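Local coordinates for CELL division protein FTSZ homolog 1 (Methanocaldococcus jannaschii, PDB 2VAP) that binds GTP and, as a tubulin homologue, probably hydrolyses it while polymerizing into the contractile ring at the future cell division site, at residues I40-T54 with K65-T79. Numbering follows the deposited sequence.
Sequences ITVVGCGGAGNNTIT and KTVAINTDAQQLIRT. With GDP (guanosine-5'-diphosphate), chain B.
Strands 40-45 and 65-70 run parallel, their axes 4.7 Å apart and inclined by 22°, and are joined by six backbone hydrogen bonds from Lys65 N to Ile40 O through to Gly46 N to Ile69 O. On one face of this pair, Thr41, Val43 and Cys45 lie beside Lys65, Val67 and Ile69. Thr41 CG2 meets Val67 CG2 at 3.7 Å, while its hydroxyl bonds Ser122. Farther along, Ile69 places CG1 between its backbone N and carbonyl carbon (chi1 74°), which brings CD1 to 3.7 Å from Cys45 SG; helix 135-149 covers both residues. The other face carries helix 46-54, running back, nearly antiparallel, over strand 65-70; strand 40-45, helix 46-59 and strand 65-70 form the right-handed beta-alpha-beta crossover of the Rossmann-like GTPase domain. Ile53 lies over the strand, its CG2 branch 3.9 Å from Thr66 CB and its CD1 3.6 Å from Val67 O. At Gly44 a side chain would run into Gly49 O, so the glycines let the helix sit close to its own strand. At the N-terminal end of the helix, Gly47 N donates to GDP O2B (2.8 Å) and Ala48 N to GDP O1A, both nearly straight bonds. Nearby, the amides of Asn50 and Asn70 stand almost perpendicular, their planes 80° apart. Asn70 OD1 accepts from Asp72 N at 2.9 Å, from above its carbonyl plane, closing an Asx turn that leads into helix 73-77, N-capped by Asp72. An alanine in place of Asn70 would probably leave Asp72 N without this acceptor and open a gap beside Asn50 and Gly46. Thr79 OG1 donates to Gln75 O and rests 3.4 Å from Asn50 CB, while its CG2 packs against Thr54 OG1.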
# COMPACT_ATOMS: atom_id res chain seq x y z
N ILE A 40 12.25 3.38 5.52
CA ILE A 40 10.97 3.43 4.81
C ILE A 40 10.19 4.69 5.17
O ILE A 40 10.08 5.05 6.34
CB ILE A 40 10.11 2.16 5.09
CG1 ILE A 40 10.87 0.89 4.66
CG2 ILE A 40 8.75 2.24 4.39
CD1 ILE A 40 10.18 -0.41 5.00
N THR A 41 9.66 5.34 4.14
CA THR A 41 8.80 6.51 4.33
C THR A 41 7.46 6.28 3.62
O THR A 41 7.42 5.82 2.48
CB THR A 41 9.47 7.80 3.81
OG1 THR A 41 10.74 7.96 4.45
CG2 THR A 41 8.61 9.02 4.09
N VAL A 42 6.37 6.59 4.32
CA VAL A 42 5.03 6.52 3.74
C VAL A 42 4.50 7.94 3.53
O VAL A 42 4.44 8.73 4.48
CB VAL A 42 4.05 5.72 4.64
CG1 VAL A 42 2.68 5.59 3.98
CG2 VAL A 42 4.61 4.34 4.96
N VAL A 43 4.15 8.26 2.29
CA VAL A 43 3.64 9.59 1.93
C VAL A 43 2.16 9.51 1.55
O VAL A 43 1.80 8.84 0.58
CB VAL A 43 4.46 10.23 0.78
CG1 VAL A 43 3.97 11.65 0.51
CG2 VAL A 43 5.94 10.23 1.11
N GLY A 44 1.33 10.21 2.31
CA GLY A 44 -0.11 10.27 2.04
C GLY A 44 -0.50 11.61 1.44
O GLY A 44 -0.22 12.66 2.02
N CYS A 45 -1.15 11.55 0.28
CA CYS A 45 -1.46 12.75 -0.50
C CYS A 45 -2.96 13.03 -0.55
O CYS A 45 -3.76 12.14 -0.87
CB CYS A 45 -0.91 12.61 -1.92
SG CYS A 45 0.81 12.06 -2.02
N GLY A 46 -3.35 14.27 -0.24
CA GLY A 46 -4.75 14.68 -0.30
C GLY A 46 -5.56 14.25 0.91
O GLY A 46 -5.01 13.73 1.88
N GLY A 47 -6.87 14.47 0.83
CA GLY A 47 -7.79 14.17 1.94
C GLY A 47 -7.72 12.74 2.43
O GLY A 47 -7.42 12.49 3.60
N ALA A 48 -8.01 11.80 1.53
CA ALA A 48 -7.99 10.37 1.86
C ALA A 48 -6.61 9.88 2.29
O ALA A 48 -6.48 9.11 3.24
CB ALA A 48 -8.51 9.55 0.69
N GLY A 49 -5.57 10.34 1.59
CA GLY A 49 -4.19 10.02 1.92
C GLY A 49 -3.78 10.50 3.30
O GLY A 49 -3.10 9.78 4.04
N ASN A 50 -4.19 11.71 3.65
CA ASN A 50 -3.94 12.27 4.98
C ASN A 50 -4.64 11.47 6.08
O ASN A 50 -4.06 11.21 7.13
CB ASN A 50 -4.37 13.74 5.05
CG ASN A 50 -3.40 14.68 4.35
OD1 ASN A 50 -2.50 14.25 3.63
ND2 ASN A 50 -3.58 15.97 4.57
N ASN A 51 -5.89 11.08 5.81
CA ASN A 51 -6.66 10.24 6.72
C ASN A 51 -5.97 8.90 6.98
O ASN A 51 -5.94 8.41 8.11
CB ASN A 51 -8.08 10.02 6.18
CG ASN A 51 -9.01 9.39 7.19
OD1 ASN A 51 -9.14 9.86 8.32
ND2 ASN A 51 -9.68 8.31 6.79
N THR A 52 -5.40 8.33 5.92
CA THR A 52 -4.63 7.09 6.01
C THR A 52 -3.40 7.28 6.91
O THR A 52 -3.14 6.46 7.79
CB THR A 52 -4.21 6.57 4.61
OG1 THR A 52 -5.38 6.35 3.81
CG2 THR A 52 -3.43 5.27 4.71
N ILE A 53 -2.67 8.37 6.69
CA ILE A 53 -1.48 8.70 7.49
C ILE A 53 -1.81 8.85 8.98
O ILE A 53 -1.10 8.32 9.83
CB ILE A 53 -0.75 9.96 6.95
CG1 ILE A 53 -0.12 9.69 5.57
CG2 ILE A 53 0.31 10.46 7.94
CD1 ILE A 53 1.04 8.70 5.56
N THR A 54 -2.89 9.58 9.28
CA THR A 54 -3.34 9.79 10.66
C THR A 54 -3.56 8.46 11.38
O THR A 54 -3.08 8.27 12.50
CB THR A 54 -4.65 10.63 10.71
OG1 THR A 54 -4.40 11.92 10.13
CG2 THR A 54 -5.13 10.82 12.14
N LYS A 65 8.66 6.21 8.59
CA LYS A 65 8.37 7.64 8.73
C LYS A 65 7.07 7.95 8.00
O LYS A 65 6.85 7.47 6.89
CB LYS A 65 9.53 8.46 8.15
CG LYS A 65 9.40 9.97 8.32
CD LYS A 65 10.54 10.69 7.61
CE LYS A 65 10.42 12.20 7.74
NZ LYS A 65 11.57 12.89 7.10
N THR A 66 6.22 8.76 8.62
CA THR A 66 4.96 9.16 8.00
C THR A 66 4.99 10.62 7.55
O THR A 66 5.30 11.51 8.34
CB THR A 66 3.74 8.93 8.92
OG1 THR A 66 4.00 9.49 10.22
CG2 THR A 66 3.44 7.44 9.06
N VAL A 67 4.68 10.84 6.28
CA VAL A 67 4.63 12.19 5.71
C VAL A 67 3.25 12.44 5.11
O VAL A 67 2.75 11.64 4.32
CB VAL A 67 5.73 12.40 4.63
CG1 VAL A 67 5.62 13.78 3.99
CG2 VAL A 67 7.12 12.21 5.23
N ALA A 68 2.63 13.55 5.52
CA ALA A 68 1.34 13.95 4.97
C ALA A 68 1.51 15.22 4.14
O ALA A 68 2.09 16.20 4.60
CB ALA A 68 0.33 14.18 6.08
N ILE A 69 1.02 15.18 2.90
CA ILE A 69 1.04 16.36 2.04
C ILE A 69 -0.37 16.71 1.56
O ILE A 69 -1.19 15.82 1.30
CB ILE A 69 2.03 16.23 0.84
CG1 ILE A 69 1.50 15.28 -0.24
CG2 ILE A 69 3.43 15.82 1.32
CD1 ILE A 69 2.14 15.48 -1.60
N ASN A 70 -0.64 18.01 1.45
CA ASN A 70 -1.95 18.48 1.03
C ASN A 70 -1.89 19.93 0.56
O ASN A 70 -1.02 20.69 0.99
CB ASN A 70 -2.97 18.35 2.17
CG ASN A 70 -4.39 18.10 1.67
OD1 ASN A 70 -4.81 18.61 0.62
ND2 ASN A 70 -5.14 17.32 2.43
N THR A 71 -2.82 20.29 -0.32
CA THR A 71 -3.03 21.68 -0.72
C THR A 71 -3.99 22.35 0.25
O THR A 71 -4.01 23.57 0.38
CB THR A 71 -3.65 21.77 -2.13
OG1 THR A 71 -4.81 20.94 -2.20
CG2 THR A 71 -2.66 21.33 -3.19
N ASP A 72 -4.79 21.53 0.94
CA ASP A 72 -5.80 22.00 1.89
C ASP A 72 -5.22 22.07 3.30
O ASP A 72 -4.92 21.04 3.91
CB ASP A 72 -7.03 21.08 1.84
CG ASP A 72 -8.21 21.62 2.64
OD1 ASP A 72 -8.00 22.14 3.75
OD2 ASP A 72 -9.35 21.50 2.15
N ALA A 73 -5.07 23.30 3.81
CA ALA A 73 -4.48 23.54 5.13
C ALA A 73 -5.37 23.09 6.29
O ALA A 73 -4.86 22.76 7.37
CB ALA A 73 -4.11 25.01 5.28
N GLN A 74 -6.68 23.08 6.07
CA GLN A 74 -7.64 22.65 7.09
C GLN A 74 -7.52 21.15 7.32
O GLN A 74 -7.52 20.69 8.47
CB GLN A 74 -9.07 23.02 6.70
CG GLN A 74 -9.26 24.46 6.21
CD GLN A 74 -8.77 25.51 7.21
OE1 GLN A 74 -8.08 26.45 6.83
NE2 GLN A 74 -9.13 25.34 8.47
N GLN A 75 -7.42 20.39 6.23
CA GLN A 75 -7.25 18.94 6.30
C GLN A 75 -5.87 18.55 6.84
O GLN A 75 -5.75 17.62 7.63
CB GLN A 75 -7.47 18.30 4.92
CG GLN A 75 -8.89 18.46 4.37
CD GLN A 75 -9.12 17.75 3.04
OE1 GLN A 75 -10.24 17.36 2.72
NE2 GLN A 75 -8.06 17.59 2.25
N LEU A 76 -4.84 19.29 6.42
CA LEU A 76 -3.46 18.98 6.80
C LEU A 76 -3.17 19.17 8.29
O LEU A 76 -2.47 18.36 8.90
CB LEU A 76 -2.47 19.79 5.95
CG LEU A 76 -0.98 19.43 6.10
CD1 LEU A 76 -0.67 18.06 5.51
CD2 LEU A 76 -0.12 20.50 5.47
N ILE A 77 -3.69 20.25 8.88
CA ILE A 77 -3.39 20.58 10.27
C ILE A 77 -4.01 19.60 11.29
O ILE A 77 -3.43 19.36 12.35
CB ILE A 77 -3.69 22.08 10.59
CG1 ILE A 77 -2.38 22.88 10.61
CG2 ILE A 77 -4.40 22.25 11.93
CD1 ILE A 77 -1.62 22.92 9.29
N ARG A 78 -5.16 19.02 10.96
CA ARG A 78 -5.79 18.02 11.83
C ARG A 78 -5.24 16.60 11.61
O ARG A 78 -5.59 15.67 12.34
CB ARG A 78 -7.32 18.05 11.72
CG ARG A 78 -7.89 17.96 10.31
CD ARG A 78 -9.41 17.88 10.36
NE ARG A 78 -10.02 18.35 9.12
CZ ARG A 78 -10.54 19.57 8.95
NH1 ARG A 78 -10.53 20.45 9.94
NH2 ARG A 78 -11.07 19.90 7.78
N THR A 79 -4.36 16.45 10.62
CA THR A 79 -3.68 15.19 10.34
C THR A 79 -2.57 14.95 11.36
O THR A 79 -1.90 15.89 11.80
CB THR A 79 -3.10 15.18 8.91
OG1 THR A 79 -4.16 15.41 7.96
CG2 THR A 79 -2.43 13.85 8.58
PB GDP B . -8.28 15.16 -2.80
O1B GDP B . -8.51 16.30 -3.76
O2B GDP B . -8.04 15.71 -1.41
O3B GDP B . -7.08 14.35 -3.25
O3A GDP B . -9.60 14.24 -2.81
PA GDP B . -9.97 13.18 -1.65
O1A GDP B . -8.75 12.53 -1.06
O2A GDP B . -10.83 13.81 -0.59
O5' GDP B . -10.84 12.09 -2.46
C5' GDP B . -10.27 11.42 -3.58
C4' GDP B . -10.85 10.02 -3.67
O4' GDP B . -10.60 9.31 -2.45
C3' GDP B . -12.36 10.04 -3.84
O3' GDP B . -12.73 9.99 -5.22
C2' GDP B . -12.85 8.84 -3.05
O2' GDP B . -12.92 7.69 -3.89
C1' GDP B . -11.76 8.60 -2.01
N9 GDP B . -12.17 9.09 -0.66
C8 GDP B . -12.82 10.23 -0.35
N7 GDP B . -13.01 10.34 0.99
C5 GDP B . -12.46 9.24 1.56
C6 GDP B . -12.31 8.71 2.94
O6 GDP B . -12.75 9.34 3.93
N1 GDP B . -11.68 7.53 3.09
C2 GDP B . -11.19 6.83 2.05
N2 GDP B . -10.56 5.65 2.28
N3 GDP B . -11.30 7.26 0.77
C4 GDP B . -11.91 8.43 0.47
O HOH W 1 -6.50 13.26 8.97